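Local coordinates for crispr-associated protein Cas5, dvulg subtype (Xanthomonas oryzae pv. oryzae, PDB 3VZI) that probably cleaves CRISPR precursor RNA as a Cas5d endoribonuclease of microbial immunity and probably also binds DNA, at residues Lys136-Asp139 and Ile140-Arg144. Sequence-based numbering, arbitrary orientation.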
loop_
_atom_site.group_PDB
_atom_site.type_symbol
_atom_site.label_atom_id
_atom_site.label_comp_id
_atom_site.label_asym_id
_atom_site.label_seq_id
_atom_site.Cartn_x
_atom_site.Cartn_y
_atom_site.Cartn_z
ATOM N N LYS A 136 10.825 -3.355 24.263
ATOM C CA LYS A 136 11.527 -2.170 23.763
ATOM C C LYS A 136 10.930 -1.734 22.428
ATOM O O LYS A 136 10.464 -0.603 22.294
ATOM C CB LYS A 136 13.029 -2.448 23.620
ATOM C CG LYS A 136 13.855 -1.315 23.022
ATOM C CD LYS A 136 15.313 -1.743 22.839
ATOM C CE LYS A 136 16.047 -0.912 21.789
ATOM N NZ LYS A 136 17.232 -1.634 21.227
ATOM N N HIS A 137 10.906 -2.655 21.470
ATOM C CA HIS A 137 10.541 -2.342 20.091
ATOM C C HIS A 137 9.090 -2.043 19.870
ATOM O O HIS A 137 8.738 -1.218 19.010
ATOM C CB HIS A 137 11.027 -3.432 19.151
ATOM C CG HIS A 137 12.508 -3.353 18.859
ATOM N ND1 HIS A 137 13.050 -2.365 18.110
ATOM C CD2 HIS A 137 13.553 -4.165 19.247
ATOM C CE1 HIS A 137 14.370 -2.537 18.029
ATOM N NE2 HIS A 137 14.685 -3.643 18.719
ATOM N N LEU A 138 8.232 -2.704 20.643
ATOM C CA LEU A 138 6.806 -2.394 20.652
ATOM C C LEU A 138 6.566 -1.013 21.265
ATOM O O LEU A 138 5.649 -0.283 20.897
ATOM C CB LEU A 138 6.026 -3.465 21.414
ATOM C CG LEU A 138 4.549 -3.209 21.726
ATOM C CD1 LEU A 138 3.760 -3.107 20.416
ATOM C CD2 LEU A 138 3.995 -4.308 22.636
ATOM N N ASP A 139 7.393 -0.637 22.214
ATOM C CA ASP A 139 7.116 0.614 22.876
ATOM C C ASP A 139 7.595 1.813 22.052
ATOM O O ASP A 139 6.992 2.887 22.100
ATOM C CB ASP A 139 7.691 0.606 24.267
ATOM C CG ASP A 139 7.546 1.909 24.929
ATOM O OD1 ASP A 139 6.381 2.333 25.174
ATOM O OD2 ASP A 139 8.601 2.529 25.157
ATOM N N ILE A 140 8.663 1.608 21.274
ATOM C CA ILE A 140 9.162 2.626 20.349
ATOM C C ILE A 140 8.128 2.876 19.240
ATOM O O ILE A 140 7.886 4.032 18.844
ATOM C CB ILE A 140 10.516 2.207 19.751
ATOM C CG1 ILE A 140 11.617 2.255 20.822
ATOM C CG2 ILE A 140 10.860 3.057 18.522
ATOM C CD1 ILE A 140 12.869 1.519 20.393
ATOM N N PHE A 141 7.512 1.791 18.767
ATOM C CA PHE A 141 6.506 1.879 17.745
ATOM C C PHE A 141 5.309 2.675 18.239
ATOM O O PHE A 141 4.908 3.647 17.583
ATOM C CB PHE A 141 6.055 0.500 17.252
ATOM C CG PHE A 141 4.907 0.578 16.276
ATOM C CD1 PHE A 141 5.141 0.869 14.927
ATOM C CD2 PHE A 141 3.576 0.429 16.719
ATOM C CE1 PHE A 141 4.067 0.973 14.043
ATOM C CE2 PHE A 141 2.506 0.540 15.839
ATOM C CZ PHE A 141 2.749 0.798 14.495
ATOM N N ASN A 142 4.753 2.279 19.387
ATOM C CA ASN A 142 3.518 2.864 19.924
ATOM C C ASN A 142 3.687 4.340 20.282
ATOM O O ASN A 142 2.831 5.193 19.993
ATOM C CB ASN A 142 3.090 2.112 21.171
ATOM C CG ASN A 142 2.497 0.757 20.882
ATOM O OD1 ASN A 142 1.880 0.519 19.821
ATOM N ND2 ASN A 142 2.663 -0.157 21.841
ATOM N N ARG A 143 4.811 4.631 20.913
ATOM C CA ARG A 143 5.194 5.994 21.280
ATOM C C ARG A 143 5.236 6.834 20.011
ATOM O O ARG A 143 4.858 7.997 20.017
ATOM C CB ARG A 143 6.552 5.955 21.975
ATOM C CG ARG A 143 7.042 7.231 22.589
ATOM C CD ARG A 143 8.561 7.322 22.416
ATOM N NE ARG A 143 9.321 6.223 23.043
ATOM C CZ ARG A 143 10.529 5.788 22.647
ATOM N NH1 ARG A 143 11.107 4.797 23.317
ATOM N NH2 ARG A 143 11.169 6.319 21.590
ATOM N N ARG A 144 5.642 6.225 18.908
ATOM C CA ARG A 144 5.886 6.996 17.689
ATOM C C ARG A 144 4.640 7.241 16.872
ATOM O O ARG A 144 4.444 8.355 16.352
ATOM C CB ARG A 144 6.896 6.291 16.820
ATOM C CG ARG A 144 8.299 6.422 17.305
ATOM C CD ARG A 144 9.117 6.597 16.067
ATOM N NE ARG A 144 10.199 5.649 16.029
ATOM C CZ ARG A 144 11.455 6.005 16.135
ATOM N NH1 ARG A 144 12.405 5.075 16.100
ATOM N NH2 ARG A 144 11.742 7.304 16.261
#
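Ile140 N donates to Lys136 O at 3.0 Å, the first of four consecutive i to i+4 bonds that make Lys136-Asp139 and Ile140-Arg144 successive turns of one alpha-helix, 134-146. Phe141 to His137, Asn142 to Leu138 and Arg143 to Asp139 continue the series; Arg143 N reaches Asp139 O at 3.0 Å. The helix packs beside the antiparallel sheet of this RRM-like, RAMP-type protein: the buried Phe141 touches Val7, Leu42, Ile45 and Leu167 and meets the ring of Trp53, while His137 hydrogen-bonds through NE2 to Asp132 and through ND1 to His46. On another flank Lys136 and Ile140 run side by side, with CG of the lysine 4.0 Å from CD1 of the isoleucine. Leu138 and Asn142 meet obliquely. CG of Asn142 stands anti to its carbonyl carbon (chi1 -74°), which turns the amide back toward the preceding turn and brings ND2 to 3.5 Å from Leu138 CD1. Asp139 and Arg143 form a long, probably weak salt bridge on the outer side. The bent arginine chain carries its guanidinium back over Ile140 CA, and NH1 stops 3.8 Å from Asp139 OD2, the carboxylate and guanidinium planes turned 74° apart.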